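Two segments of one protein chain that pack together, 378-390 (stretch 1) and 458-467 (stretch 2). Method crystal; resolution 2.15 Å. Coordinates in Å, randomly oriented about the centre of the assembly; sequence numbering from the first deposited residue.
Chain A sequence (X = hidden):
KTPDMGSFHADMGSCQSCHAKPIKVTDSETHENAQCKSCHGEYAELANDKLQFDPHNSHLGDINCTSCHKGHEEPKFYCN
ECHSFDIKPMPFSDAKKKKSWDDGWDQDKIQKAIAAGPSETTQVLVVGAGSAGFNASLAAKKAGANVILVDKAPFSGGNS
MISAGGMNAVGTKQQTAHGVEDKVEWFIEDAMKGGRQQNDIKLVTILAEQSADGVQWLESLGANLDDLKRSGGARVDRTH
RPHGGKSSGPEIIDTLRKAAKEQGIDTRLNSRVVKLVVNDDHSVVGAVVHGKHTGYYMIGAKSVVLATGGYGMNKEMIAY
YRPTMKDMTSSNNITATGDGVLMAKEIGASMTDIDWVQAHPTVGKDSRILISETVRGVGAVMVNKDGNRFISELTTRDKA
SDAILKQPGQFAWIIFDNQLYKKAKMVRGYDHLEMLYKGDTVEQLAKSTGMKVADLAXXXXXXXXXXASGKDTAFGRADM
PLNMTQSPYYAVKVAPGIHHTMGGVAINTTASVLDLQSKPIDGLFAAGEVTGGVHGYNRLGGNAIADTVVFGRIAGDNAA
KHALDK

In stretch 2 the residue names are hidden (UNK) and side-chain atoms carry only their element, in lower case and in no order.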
ATOM      1  N   VAL A 378     -31.417  21.111   1.645  1.00 39.34           N
ATOM      2  CA  VAL A 378     -32.695  21.710   1.348  1.00 39.58           C
ATOM      3  C   VAL A 378     -33.681  21.253   2.377  1.00 35.07           C
ATOM      4  O   VAL A 378     -34.884  21.591   2.343  1.00 33.14           O
ATOM      5  CB  VAL A 378     -33.127  21.535  -0.144  1.00 45.67           C
ATOM      6  CG1 VAL A 378     -34.474  22.212  -0.426  1.00 49.66           C
ATOM      7  CG2 VAL A 378     -32.166  22.043  -1.202  1.00 43.94           C
ATOM      8  N   GLY A 379     -33.274  20.486   3.434  1.00 35.28           N
ATOM      9  CA  GLY A 379     -34.155  20.255   4.542  1.00 31.89           C
ATOM     10  C   GLY A 379     -34.215  18.922   5.234  1.00 34.58           C
ATOM     11  O   GLY A 379     -34.884  18.765   6.243  1.00 34.10           O
ATOM     12  N   ALA A 380     -33.682  17.841   4.540  1.00 33.05           N
ATOM     13  CA  ALA A 380     -34.012  16.529   5.066  1.00 34.70           C
ATOM     14  C   ALA A 380     -33.241  16.341   6.390  1.00 34.60           C
ATOM     15  O   ALA A 380     -32.229  16.935   6.608  1.00 31.86           O
ATOM     16  CB  ALA A 380     -33.579  15.452   4.081  1.00 35.99           C
ATOM     17  N   VAL A 381     -33.734  15.422   7.161  1.00 35.81           N
ATOM     18  CA  VAL A 381     -33.229  14.923   8.394  1.00 40.32           C
ATOM     19  C   VAL A 381     -32.517  13.553   8.165  1.00 40.90           C
ATOM     20  O   VAL A 381     -32.945  12.849   7.264  1.00 38.76           O
ATOM     21  CB  VAL A 381     -34.443  14.705   9.317  1.00 37.66           C
ATOM     22  CG1 VAL A 381     -34.151  14.009  10.641  1.00 37.47           C
ATOM     23  CG2 VAL A 381     -35.074  16.083   9.611  1.00 42.14           C
ATOM     24  N   MET A 382     -31.522  13.258   9.018  1.00 41.49           N
ATOM     25  CA  MET A 382     -30.831  11.977   8.971  1.00 42.70           C
ATOM     26  C   MET A 382     -30.934  11.305  10.328  1.00 42.33           C
ATOM     27  O   MET A 382     -30.598  11.918  11.330  1.00 39.78           O
ATOM     28  CB  MET A 382     -29.366  12.157   8.535  1.00 41.82           C
ATOM     29  CG  MET A 382     -28.683  10.790   8.240  1.00 40.35           C
ATOM     30  SD  MET A 382     -27.071  11.056   7.458  1.00 40.10           S
ATOM     31  CE  MET A 382     -26.222  12.081   8.643  1.00 40.19           C
ATOM     32  N   VAL A 383     -31.393  10.066  10.257  1.00 37.40           N
ATOM     33  CA  VAL A 383     -31.760   9.266  11.411  1.00 41.61           C
ATOM     34  C   VAL A 383     -31.107   7.863  11.306  1.00 43.10           C
ATOM     35  O   VAL A 383     -30.816   7.376  10.188  1.00 40.96           O
ATOM     36  CB  VAL A 383     -33.277   9.332  11.299  1.00 44.20           C
ATOM     37  CG1 VAL A 383     -34.063   8.095  11.072  1.00 42.42           C
ATOM     38  CG2 VAL A 383     -33.900  10.319  12.283  1.00 43.08           C
ATOM     39  N   ASN A 384     -30.813   7.271  12.448  1.00 42.09           N
ATOM     40  CA  ASN A 384     -30.144   5.948  12.396  1.00 44.70           C
ATOM     41  C   ASN A 384     -31.197   4.866  12.247  1.00 45.23           C
ATOM     42  O   ASN A 384     -32.387   5.216  12.060  1.00 42.90           O
ATOM     43  CB  ASN A 384     -29.246   5.770  13.604  1.00 41.98           C
ATOM     44  CG  ASN A 384     -30.008   5.658  14.906  1.00 47.81           C
ATOM     45  OD1 ASN A 384     -31.255   5.534  14.996  1.00 45.37           O
ATOM     46  ND2 ASN A 384     -29.143   5.697  15.917  1.00 47.00           N
ATOM     47  N   LYS A 385     -30.816   3.591  12.260  1.00 44.83           N
ATOM     48  CA  LYS A 385     -31.802   2.505  12.110  1.00 46.47           C
ATOM     49  C   LYS A 385     -32.943   2.487  13.107  1.00 45.47           C
ATOM     50  O   LYS A 385     -34.020   1.895  12.877  1.00 43.61           O
ATOM     51  CB  LYS A 385     -30.990   1.181  12.239  1.00 50.85           C
ATOM     52  CG  LYS A 385     -31.609   0.066  13.038  1.00 55.71           C
ATOM     53  CD  LYS A 385     -30.735  -1.160  13.254  1.00 60.56           C
ATOM     54  CE  LYS A 385     -31.498  -2.167  14.127  1.00 63.34           C
ATOM     55  NZ  LYS A 385     -31.405  -1.707  15.575  1.00 65.85           N
ATOM     56  N   ASP A 386     -32.788   2.990  14.309  1.00 45.41           N
ATOM     57  CA  ASP A 386     -33.808   3.180  15.306  1.00 50.56           C
ATOM     58  C   ASP A 386     -34.725   4.390  15.058  1.00 50.04           C
ATOM     59  O   ASP A 386     -35.859   4.404  15.589  1.00 52.11           O
ATOM     60  CB  ASP A 386     -33.202   3.364  16.714  1.00 50.56           C
ATOM     61  CG  ASP A 386     -32.446   2.094  17.130  1.00 56.23           C
ATOM     62  OD1 ASP A 386     -32.828   0.981  16.732  1.00 55.51           O
ATOM     63  OD2 ASP A 386     -31.425   2.251  17.852  1.00 59.99           O
ATOM     64  N   GLY A 387     -34.218   5.337  14.308  1.00 45.21           N
ATOM     65  CA  GLY A 387     -34.964   6.572  14.105  1.00 45.78           C
ATOM     66  C   GLY A 387     -34.469   7.757  14.915  1.00 43.38           C
ATOM     67  O   GLY A 387     -35.226   8.719  14.970  1.00 40.85           O
ATOM     68  N   ASN A 388     -33.223   7.793  15.378  1.00 41.76           N
ATOM     69  CA  ASN A 388     -32.639   8.880  16.104  1.00 42.69           C
ATOM     70  C   ASN A 388     -31.623   9.652  15.277  1.00 42.73           C
ATOM     71  O   ASN A 388     -30.812   9.047  14.570  1.00 42.29           O
ATOM     72  CB  ASN A 388     -31.886   8.350  17.384  1.00 44.46           C
ATOM     73  CG  ASN A 388     -32.898   7.650  18.280  1.00 48.19           C
ATOM     74  OD1 ASN A 388     -33.963   8.236  18.540  1.00 49.60           O
ATOM     75  ND2 ASN A 388     -32.796   6.417  18.727  1.00 48.10           N
ATOM     76  N   ARG A 389     -31.597  10.972  15.366  1.00 39.68           N
ATOM     77  CA  ARG A 389     -30.605  11.806  14.715  1.00 39.44           C
ATOM     78  C   ARG A 389     -29.305  11.538  15.458  1.00 39.99           C
ATOM     79  O   ARG A 389     -29.479  11.045  16.556  1.00 37.99           O
ATOM     80  CB  ARG A 389     -31.020  13.317  14.802  1.00 37.39           C
ATOM     81  CG  ARG A 389     -32.205  13.643  13.856  1.00 37.42           C
ATOM     82  CD  ARG A 389     -32.677  15.122  14.139  1.00 33.60           C
ATOM     83  NE  ARG A 389     -31.691  15.982  13.545  1.00 35.73           N
ATOM     84  CZ  ARG A 389     -31.119  17.042  14.129  1.00 41.85           C
ATOM     85  NH1 ARG A 389     -31.638  17.354  15.340  1.00 41.41           N
ATOM     86  NH2 ARG A 389     -30.277  17.813  13.467  1.00 41.16           N
ATOM     87  N   PHE A 390     -28.126  11.818  14.933  1.00 39.32           N
ATOM     88  CA  PHE A 390     -26.919  11.387  15.628  1.00 42.33           C
ATOM     89  C   PHE A 390     -25.890  12.435  15.241  1.00 40.81           C
ATOM     90  O   PHE A 390     -24.822  12.471  15.734  1.00 42.30           O
ATOM     91  CB  PHE A 390     -26.332  10.021  15.228  1.00 39.60           C
ATOM     92  CG  PHE A 390     -26.423   9.732  13.735  1.00 39.25           C
ATOM     93  CD1 PHE A 390     -27.567   9.243  13.192  1.00 38.00           C
ATOM     94  CD2 PHE A 390     -25.341   9.933  12.890  1.00 40.02           C
ATOM     95  CE1 PHE A 390     -27.640   9.008  11.812  1.00 39.58           C
ATOM     96  CE2 PHE A 390     -25.383   9.764  11.498  1.00 39.83           C
ATOM     97  CZ  PHE A 390     -26.552   9.241  10.990  1.00 39.07           C
ATOM     98  N   UNK A 458     -40.613  10.600  18.390  1.00 50.70           N
ATOM     99  CA  UNK A 458     -39.964  11.600  19.219  1.00 50.96           C
ATOM    100  C   UNK A 458     -39.031  12.479  18.406  1.00 49.54           C
ATOM    101  O   UNK A 458     -38.842  13.669  18.646  1.00 47.71           O
ATOM    102  n   UNK A 458     -38.089  13.456  23.555  1.00 63.61           N
ATOM    103  c   UNK A 458     -39.231  10.882  20.369  1.00 53.43           C
ATOM    104  c   UNK A 458     -37.568  11.339  22.284  1.00 60.35           C
ATOM    105  c   UNK A 458     -38.398  11.892  21.154  1.00 56.65           C
ATOM    106  c   UNK A 458     -36.994  12.453  23.185  1.00 63.06           C
ATOM    107  N   UNK A 459     -38.291  11.848  17.447  1.00 46.77           N
ATOM    108  CA  UNK A 459     -37.419  12.663  16.610  1.00 45.89           C
ATOM    109  C   UNK A 459     -38.193  13.733  15.828  1.00 43.81           C
ATOM    110  O   UNK A 459     -37.707  14.837  15.744  1.00 41.70           O
ATOM    111  c   UNK A 459     -35.904  12.630  14.608  1.00 38.02           C
ATOM    112  c   UNK A 459     -36.651  11.768  15.596  1.00 44.14           C
ATOM    113  o   UNK A 459     -35.817  10.962  16.441  1.00 46.63           O
ATOM    114  N   UNK A 460     -39.256  13.352  15.167  1.00 43.18           N
ATOM    115  CA  UNK A 460     -40.118  14.286  14.467  1.00 45.58           C
ATOM    116  C   UNK A 460     -40.720  15.386  15.342  1.00 45.01           C
ATOM    117  O   UNK A 460     -40.653  16.554  14.879  1.00 44.94           O
ATOM    118  c   UNK A 460     -42.146  14.463  13.058  1.00 47.66           C
ATOM    119  c   UNK A 460     -41.221  13.471  13.769  1.00 46.29           C
ATOM    120  c   UNK A 460     -40.616  12.535  12.712  1.00 48.24           C
ATOM    121  N   UNK A 461     -41.250  15.104  16.543  1.00 46.96           N
ATOM    122  CA  UNK A 461     -41.648  16.315  17.356  1.00 48.93           C
ATOM    123  C   UNK A 461     -40.475  17.092  17.870  1.00 45.97           C
ATOM    124  O   UNK A 461     -40.457  18.347  17.788  1.00 48.02           O
ATOM    125  o   UNK A 461     -41.957  15.485  19.645  1.00 62.43           O
ATOM    126  c   UNK A 461     -42.624  15.939  18.482  1.00 54.54           C
ATOM    127  N   UNK A 462     -39.367  16.447  18.311  1.00 45.84           N
ATOM    128  CA  UNK A 462     -38.236  17.330  18.682  1.00 44.42           C
ATOM    129  C   UNK A 462     -37.872  18.139  17.475  1.00 45.65           C
ATOM    130  O   UNK A 462     -37.628  19.324  17.626  1.00 44.26           O
ATOM    131  o   UNK A 462     -36.239  15.004  20.739  1.00 52.46           O
ATOM    132  c   UNK A 462     -36.996  16.519  19.068  1.00 48.74           C
ATOM    133  c   UNK A 462     -37.140  15.816  20.411  1.00 52.01           C
ATOM    134  o   UNK A 462     -38.169  16.116  21.074  1.00 50.93           O
ATOM    135  N   UNK A 463     -37.634  17.444  16.295  1.00 41.49           N
ATOM    136  CA  UNK A 463     -37.039  18.297  15.238  1.00 38.42           C
ATOM    137  C   UNK A 463     -38.070  19.356  14.803  1.00 36.50           C
ATOM    138  O   UNK A 463     -37.632  20.430  14.409  1.00 36.31           O
ATOM    139  c   UNK A 463     -35.883  19.434  10.903  1.00 33.26           C
ATOM    140  c   UNK A 463     -36.691  17.410  14.018  1.00 35.32           C
ATOM    141  c   UNK A 463     -35.950  18.184  12.960  1.00 32.54           C
ATOM    142  o   UNK A 463     -33.901  20.262  10.032  1.00 34.97           O
ATOM    143  c   UNK A 463     -36.596  18.727  11.900  1.00 35.52           C
ATOM    144  c   UNK A 463     -33.818  19.058  12.116  1.00 34.86           C
ATOM    145  c   UNK A 463     -34.586  18.344  13.028  1.00 34.30           C
ATOM    146  c   UNK A 463     -34.562  19.598  11.046  1.00 33.78           C
ATOM    147  N   UNK A 464     -39.361  19.071  14.698  1.00 38.49           N
ATOM    148  CA  UNK A 464     -40.322  20.134  14.361  1.00 43.67           C
ATOM    149  C   UNK A 464     -40.271  21.314  15.351  1.00 46.72           C
ATOM    150  O   UNK A 464     -40.336  22.486  14.956  1.00 45.19           O
ATOM    151  o   UNK A 464     -41.083  18.616  12.196  1.00 45.40           O
ATOM    152  c   UNK A 464     -41.917  18.594  13.123  1.00 45.60           C
ATOM    153  n   UNK A 464     -42.929  17.721  13.151  1.00 43.30           N
ATOM    154  c   UNK A 464     -41.772  19.579  14.317  1.00 45.05           C
ATOM    155  N   UNK A 465     -39.993  21.034  16.633  1.00 48.26           N
ATOM    156  CA  UNK A 465     -39.809  22.103  17.631  1.00 47.20           C
ATOM    157  C   UNK A 465     -38.502  22.810  17.342  1.00 49.41           C
ATOM    158  O   UNK A 465     -38.435  24.016  17.572  1.00 49.28           O
ATOM    159  N   UNK A 466     -37.453  22.115  16.831  1.00 48.32           N
ATOM    160  CA  UNK A 466     -36.249  22.833  16.453  1.00 46.73           C
ATOM    161  C   UNK A 466     -36.549  23.687  15.233  1.00 46.61           C
ATOM    162  O   UNK A 466     -35.850  24.696  15.047  1.00 43.46           O
ATOM    163  c   UNK A 466     -34.202  19.195  19.341  1.00 50.78           C
ATOM    164  c   UNK A 466     -33.878  18.811  18.020  1.00 48.88           C
ATOM    165  o   UNK A 466     -34.007  18.307  20.369  1.00 45.71           O
ATOM    166  c   UNK A 466     -34.668  20.975  17.274  1.00 47.87           C
ATOM    167  c   UNK A 466     -34.765  20.430  19.639  1.00 47.98           C
ATOM    168  c   UNK A 466     -34.115  19.722  17.010  1.00 47.66           C
ATOM    169  c   UNK A 466     -34.981  22.000  16.200  1.00 44.34           C
ATOM    170  c   UNK A 466     -34.972  21.318  18.621  1.00 48.60           C
ATOM    171  N   UNK A 467     -37.564  23.282  14.392  1.00 46.51           N
ATOM    172  CA  UNK A 467     -37.686  24.248  13.287  1.00 44.95           C
ATOM    173  C   UNK A 467     -38.531  25.453  13.825  1.00 45.61           C
ATOM    174  O   UNK A 467     -38.227  26.532  13.350  1.00 43.57           O
ATOM    175  c   UNK A 467     -37.882  22.195  11.665  1.00 44.87           C
ATOM    176  c   UNK A 467     -39.135  24.365  11.180  1.00 42.75           C
ATOM    177  c   UNK A 467     -37.974  23.748  11.916  1.00 45.72           C
TER
HETATM  178  O   HOH W   1     -35.282  20.916   7.877  1.00 35.04           O
HETATM  179  O   HOH W   2     -33.413  12.175  17.321  1.00 41.31           O

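Stretch 2 is helical throughout.

Position 458 has four carbons in a row ending in a nitrogen. It touches nothing on stretch 1. This is Lys 458.

Position 459 has one carbon carrying one oxygen and one carbon. The oxygen lies 2.7 Å from Gly 387 O. The terminal carbon lies 3.8 Å from Val 383 CG2 and 3.9 Å from Arg 389 CG. A branch at CB with one oxygen and one carbon means Thr 459.

Position 460 has three carbons, one carrying the other two. It points sideways and makes no contact. This is Val 460.

Position 461 has one carbon and then one oxygen, far from stretch 1. This is Ser 461.

Position 462 has two carbons, the second carrying two oxygens. It has no contact across the interface. The carboxylate pattern makes this Asp 462. Its OD1 lies 3.6 Å from Lys 458 NZ, a long salt bridge.

Position 463 has one carbon, then a six-carbon ring bearing one oxygen. Val 381 CG2 sits over one ring face, 3.7 Å from the centroid. Only tyrosine has this outline, so this is Tyr 463. Its OH donates to water 1 (OH to water O, 2.6 Å), and that water donates to Gly 379 O (water O to O, 2.7 Å).

Position 464 has two carbons, the second carrying one oxygen and one nitrogen. It is out of reach of stretch 1. This is Asn 464.

Position 465 has no side-chain atoms. This is Gly 465.

Position 466 has one carbon, then a six-carbon ring bearing one oxygen. A ring carbon is 3.8 Å from Arg 389 NH1, and the approach is at the ring edge. This is Tyr 466.

Position 467 has three carbons, one carrying the other two, and no contact. This is Val 467.

The contact rests on 459, 463 and 466, which lie three or four residues apart and so fall on one side of the helix. Thr 459 OG1 is within hydrogen-bonding distance of Gly 387 O, and it accepts from water 2 (OG1 to water O, 2.8 Å), which in turn accepts from Arg 389 N (water O to N, 2.9 Å). Arg 389 runs along the helix: Tyr 463 CD1 lies over one face of its guanidinium, 3.8 Å from NE, while Tyr 466 meets its edge.

Stretch 2, residues 458-467: KTVSDYNGYV
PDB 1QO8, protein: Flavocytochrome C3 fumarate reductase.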